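Local coordinates for protein YibA (Escherichia coli, PDB 1OYZ), which is of unknown function, perhaps linked to oxidoreductase activity, and folds as an all-helical protein containing HEAT repeats, at residues 23-26 with 27-31; 41-44 with 45-49. All coordinates share one frame; numbering follows the deposited sequence.

In the fold
The two contacts lie on consecutive helices near the N-terminal end of an all-helical chain: contact 1 caps and spans helix 25-31, and contact 2 takes up most of helix 37-50. Their centres are about 10 Å apart, and they meet directly. The backbone carbonyl O of L28 lies 2.8 Å from S43 OG, a probable hydrogen bond, while L28 CD1 packs 3.6 Å from L47 CD2 and F29 CD1 lies 3.8 Å from L47 CD1. Contact 1 is at the surface, its centre about 31 Å from the centre of the chain; that of contact 2 is about 21 Å from it, and this contact is largely buried. The relation is one of helix packed against the next helix in the chain.

Contact 1 of 2, residues 23-26 with 27-31; sequences LNDD and ELFRL
N24 and E27 form a capping box at the start of helix 25-31, each side chain bonding the other's backbone N-H. OD1 of N24 accepts from E27 N at 3.0 Å, with the donor standing above the plane of the amide carbonyl; in return N24 N gives a straighter bond, 165° at the hydrogen, to E27 OE1, met on the anti side and somewhat out of the carboxylate plane. Asparagine suits the N-cap because its short side chain can turn back over the first turn, CG set between the backbone N and the carbonyl carbon (chi1 64°). Glutamate reaches back with an extended chain, its carboxylate within 15° of parallel to the amide. Shortening E27 to an alanine would probably leave N24 N without its side-chain acceptor and break one half of the capping box, though OD1 could still cap the backbone N. The tight side is apolar: L23 CD1 and L31 CD2 are 3.4 Å apart, closer than usual carbon contact, and L23 CB rests on L28 CD2 at 3.7 Å. D25 OD1 forms a salt bridge with R50 of helix 37-50. D26 and R30 occupy the solvent side, their charged ends not in contact. Over one face of the F29 ring, offset toward its rim, D25 O sits 3.0 Å above the plane.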
loop_
_atom_site.group_PDB
_atom_site.type_symbol
_atom_site.label_atom_id
_atom_site.label_comp_id
_atom_site.label_asym_id
_atom_site.label_seq_id
_atom_site.Cartn_x
_atom_site.Cartn_y
_atom_site.Cartn_z
ATOM N N LEU A 23 19.034 -25.017 0.026
ATOM C CA LEU A 23 20.006 -24.826 1.101
ATOM C C LEU A 23 19.520 -25.146 2.522
ATOM O O LEU A 23 18.335 -25.015 2.804
ATOM C CB LEU A 23 20.497 -23.373 1.065
ATOM C CG LEU A 23 21.094 -22.917 -0.268
ATOM C CD1 LEU A 23 21.361 -21.435 -0.219
ATOM C CD2 LEU A 23 22.364 -23.698 -0.556
ATOM N N ASN A 24 20.427 -25.556 3.419
ATOM C CA ASN A 24 20.025 -25.822 4.809
ATOM C C ASN A 24 20.053 -24.510 5.619
ATOM O O ASN A 24 20.573 -23.502 5.146
ATOM C CB ASN A 24 20.939 -26.868 5.459
ATOM C CG ASN A 24 22.373 -26.403 5.591
ATOM O OD1 ASN A 24 22.675 -25.437 6.299
ATOM N ND2 ASN A 24 23.273 -27.098 4.906
ATOM N N ASP A 25 19.497 -24.521 6.825
ATOM C CA ASP A 25 19.452 -23.309 7.641
ATOM C C ASP A 25 20.781 -22.622 7.778
ATOM O O ASP A 25 20.902 -21.427 7.515
ATOM C CB ASP A 25 18.915 -23.605 9.039
ATOM C CG ASP A 25 17.437 -23.895 9.033
ATOM O OD1 ASP A 25 16.831 -23.797 7.941
ATOM O OD2 ASP A 25 16.885 -24.214 10.115
ATOM N N ASP A 26 21.771 -23.389 8.210
ATOM C CA ASP A 26 23.118 -22.885 8.399
ATOM C C ASP A 26 23.596 -22.078 7.197
ATOM O O ASP A 26 24.234 -21.035 7.363
ATOM C CB ASP A 26 24.078 -24.053 8.645
ATOM C CG ASP A 26 25.533 -23.659 8.464
ATOM O OD1 ASP A 26 26.070 -22.896 9.307
ATOM O OD2 ASP A 26 26.148 -24.105 7.468
ATOM N N GLU A 27 23.285 -22.556 5.991
ATOM C CA GLU A 27 23.713 -21.871 4.782
ATOM C C GLU A 27 22.896 -20.615 4.527
ATOM O O GLU A 27 23.432 -19.606 4.091
ATOM C CB GLU A 27 23.636 -22.827 3.593
ATOM C CG GLU A 27 24.511 -24.035 3.836
ATOM C CD GLU A 27 24.254 -25.196 2.906
ATOM O OE1 GLU A 27 23.083 -25.436 2.535
ATOM O OE2 GLU A 27 25.237 -25.891 2.577
ATOM N N LEU A 28 21.604 -20.686 4.817
ATOM C CA LEU A 28 20.729 -19.544 4.618
ATOM C C LEU A 28 21.127 -18.438 5.583
ATOM O O LEU A 28 21.255 -17.271 5.194
ATOM C CB LEU A 28 19.276 -19.951 4.840
ATOM C CG LEU A 28 18.751 -20.980 3.844
ATOM C CD1 LEU A 28 17.340 -21.340 4.222
ATOM C CD2 LEU A 28 18.814 -20.432 2.433
ATOM N N PHE A 29 21.357 -18.816 6.837
ATOM C CA PHE A 29 21.768 -17.862 7.848
ATOM C C PHE A 29 22.999 -17.100 7.384
ATOM O O PHE A 29 23.086 -15.885 7.523
ATOM C CB PHE A 29 22.083 -18.578 9.164
ATOM C CG PHE A 29 20.907 -19.265 9.777
ATOM C CD1 PHE A 29 19.629 -18.724 9.667
ATOM C CD2 PHE A 29 21.078 -20.428 10.514
ATOM C CE1 PHE A 29 18.532 -19.338 10.293
ATOM C CE2 PHE A 29 19.987 -21.047 11.141
ATOM C CZ PHE A 29 18.714 -20.499 11.029
ATOM N N ARG A 30 23.962 -17.809 6.824
ATOM C CA ARG A 30 25.163 -17.134 6.376
ATOM C C ARG A 30 24.824 -16.152 5.241
ATOM O O ARG A 30 25.305 -15.019 5.223
ATOM C CB ARG A 30 26.194 -18.173 5.936
ATOM C CG ARG A 30 27.456 -17.601 5.345
ATOM C CD ARG A 30 27.738 -18.278 4.004
ATOM N NE ARG A 30 27.901 -19.731 4.136
ATOM C CZ ARG A 30 28.058 -20.566 3.108
ATOM N NH1 ARG A 30 28.068 -20.095 1.864
ATOM N NH2 ARG A 30 28.213 -21.867 3.323
ATOM N N LEU A 31 23.963 -16.580 4.318
ATOM C CA LEU A 31 23.566 -15.736 3.193
ATOM C C LEU A 31 22.910 -14.426 3.635
ATOM O O LEU A 31 22.879 -13.453 2.870
ATOM C CB LEU A 31 22.632 -16.516 2.255
ATOM C CG LEU A 31 23.260 -17.129 0.993
ATOM C CD1 LEU A 31 24.709 -17.512 1.239
ATOM C CD2 LEU A 31 22.445 -18.349 0.554
#

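Contact 2 of 2, residues 41-44 with 45-49; sequences ISSA and RVLQL
I41 and R45 meet one turn apart in helix 37-50, where R45 N donates to I41 O at 2.7 Å and the arginine's CG lies 3.2 Å from that same oxygen. CG2 of I41 passes obliquely by the aliphatic part of R45, 4.1 Å from its CG. The three following alpha-helical bonds, V46 N to S42 O, L47 N to S43 O and Q48 N to A44 O, keep the turns in step. CG of R45 lies anti to the carbonyl carbon (chi1 -69°) and the chain bends at chi3, carrying the guanidinium out from the helix on the side of S42; there NH2 donates over 3.1 Å to a water met at the edge of the group and in its plane. That water also bonds S42 OG, which is also hydrogen-bonded to L38 O. A long, flexible arginine suits this place, since its carbons run past CG2 of I41 while its charged end reaches the water and makes a cation-pi contact with Y17 of helix 14-21. Farther out, A44, with just a methyl group, fits against I73, F76 and I77, Q48 NE2 bonds F76 O, V46 touches C20, and S43 and L47 turn to helix 25-31, S43 small enough to be buried there, so helix 37-50 packs against helices 14-21, 25-31 and 68-80.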
loop_
_atom_site.group_PDB
_atom_site.type_symbol
_atom_site.label_atom_id
_atom_site.label_comp_id
_atom_site.label_asym_id
_atom_site.label_seq_id
_atom_site.Cartn_x
_atom_site.Cartn_y
_atom_site.Cartn_z
ATOM N N ILE A 41 17.655 -11.099 0.728
ATOM C CA ILE A 41 16.211 -11.165 0.752
ATOM C C ILE A 41 15.669 -12.563 0.419
ATOM O O ILE A 41 14.756 -13.081 1.097
ATOM C CB ILE A 41 15.665 -10.149 -0.236
ATOM C CG1 ILE A 41 15.936 -8.750 0.326
ATOM C CG2 ILE A 41 14.199 -10.464 -0.569
ATOM C CD1 ILE A 41 15.729 -7.616 -0.679
ATOM N N SER A 42 16.220 -13.142 -0.645
ATOM C CA SER A 42 15.813 -14.458 -1.119
ATOM C C SER A 42 15.975 -15.469 0.007
ATOM O O SER A 42 15.041 -16.232 0.320
ATOM C CB SER A 42 16.659 -14.852 -2.335
ATOM O OG SER A 42 16.327 -14.037 -3.463
ATOM N N SER A 43 17.157 -15.464 0.617
ATOM C CA SER A 43 17.457 -16.348 1.738
ATOM C C SER A 43 16.415 -16.137 2.842
ATOM O O SER A 43 15.801 -17.083 3.332
ATOM C CB SER A 43 18.860 -16.041 2.275
ATOM O OG SER A 43 19.060 -16.657 3.544
ATOM N N ALA A 44 16.210 -14.882 3.219
ATOM C CA ALA A 44 15.235 -14.557 4.253
ATOM C C ALA A 44 13.843 -15.042 3.868
ATOM O O ALA A 44 13.084 -15.494 4.718
ATOM C CB ALA A 44 15.218 -13.035 4.497
ATOM N N ARG A 45 13.487 -14.946 2.592
ATOM C CA ARG A 45 12.156 -15.402 2.175
ATOM C C ARG A 45 12.037 -16.904 2.449
ATOM O O ARG A 45 11.017 -17.358 2.936
ATOM C CB ARG A 45 11.897 -15.131 0.678
ATOM C CG ARG A 45 11.739 -13.644 0.282
ATOM C CD ARG A 45 11.427 -13.468 -1.226
ATOM N NE ARG A 45 10.172 -14.138 -1.604
ATOM C CZ ARG A 45 9.917 -14.656 -2.812
ATOM N NH1 ARG A 45 8.748 -15.241 -3.049
ATOM N NH2 ARG A 45 10.820 -14.596 -3.791
ATOM N N VAL A 46 13.084 -17.667 2.152
ATOM C CA VAL A 46 13.018 -19.100 2.394
ATOM C C VAL A 46 12.856 -19.308 3.884
ATOM O O VAL A 46 12.085 -20.167 4.328
ATOM C CB VAL A 46 14.277 -19.829 1.916
ATOM C CG1 VAL A 46 14.106 -21.328 2.105
ATOM C CG2 VAL A 46 14.546 -19.499 0.468
ATOM N N LEU A 47 13.555 -18.487 4.664
ATOM C CA LEU A 47 13.445 -18.611 6.120
ATOM C C LEU A 47 12.020 -18.296 6.600
ATOM O O LEU A 47 11.489 -18.987 7.472
ATOM C CB LEU A 47 14.491 -17.713 6.829
ATOM C CG LEU A 47 15.944 -18.181 6.599
ATOM C CD1 LEU A 47 16.968 -17.317 7.316
ATOM C CD2 LEU A 47 16.036 -19.586 7.099
ATOM N N GLN A 48 11.384 -17.280 6.019
ATOM C CA GLN A 48 10.024 -16.944 6.438
ATOM C C GLN A 48 9.091 -18.114 6.140
ATOM O O GLN A 48 8.134 -18.344 6.876
ATOM C CB GLN A 48 9.476 -15.686 5.719
ATOM C CG GLN A 48 10.142 -14.336 6.039
ATOM C CD GLN A 48 9.692 -13.229 5.055
ATOM O OE1 GLN A 48 9.568 -13.482 3.861
ATOM N NE2 GLN A 48 9.468 -12.006 5.557
ATOM N N LEU A 49 9.374 -18.842 5.059
ATOM C CA LEU A 49 8.549 -19.994 4.642
ATOM C C LEU A 49 8.688 -21.241 5.511
ATOM O O LEU A 49 7.692 -21.796 5.971
ATOM C CB LEU A 49 8.864 -20.391 3.185
ATOM C CG LEU A 49 8.198 -21.664 2.623
ATOM C CD1 LEU A 49 6.727 -21.413 2.404
ATOM C CD2 LEU A 49 8.843 -22.081 1.305
HETATM O O HOH W 1 13.805 -13.724 -3.671
#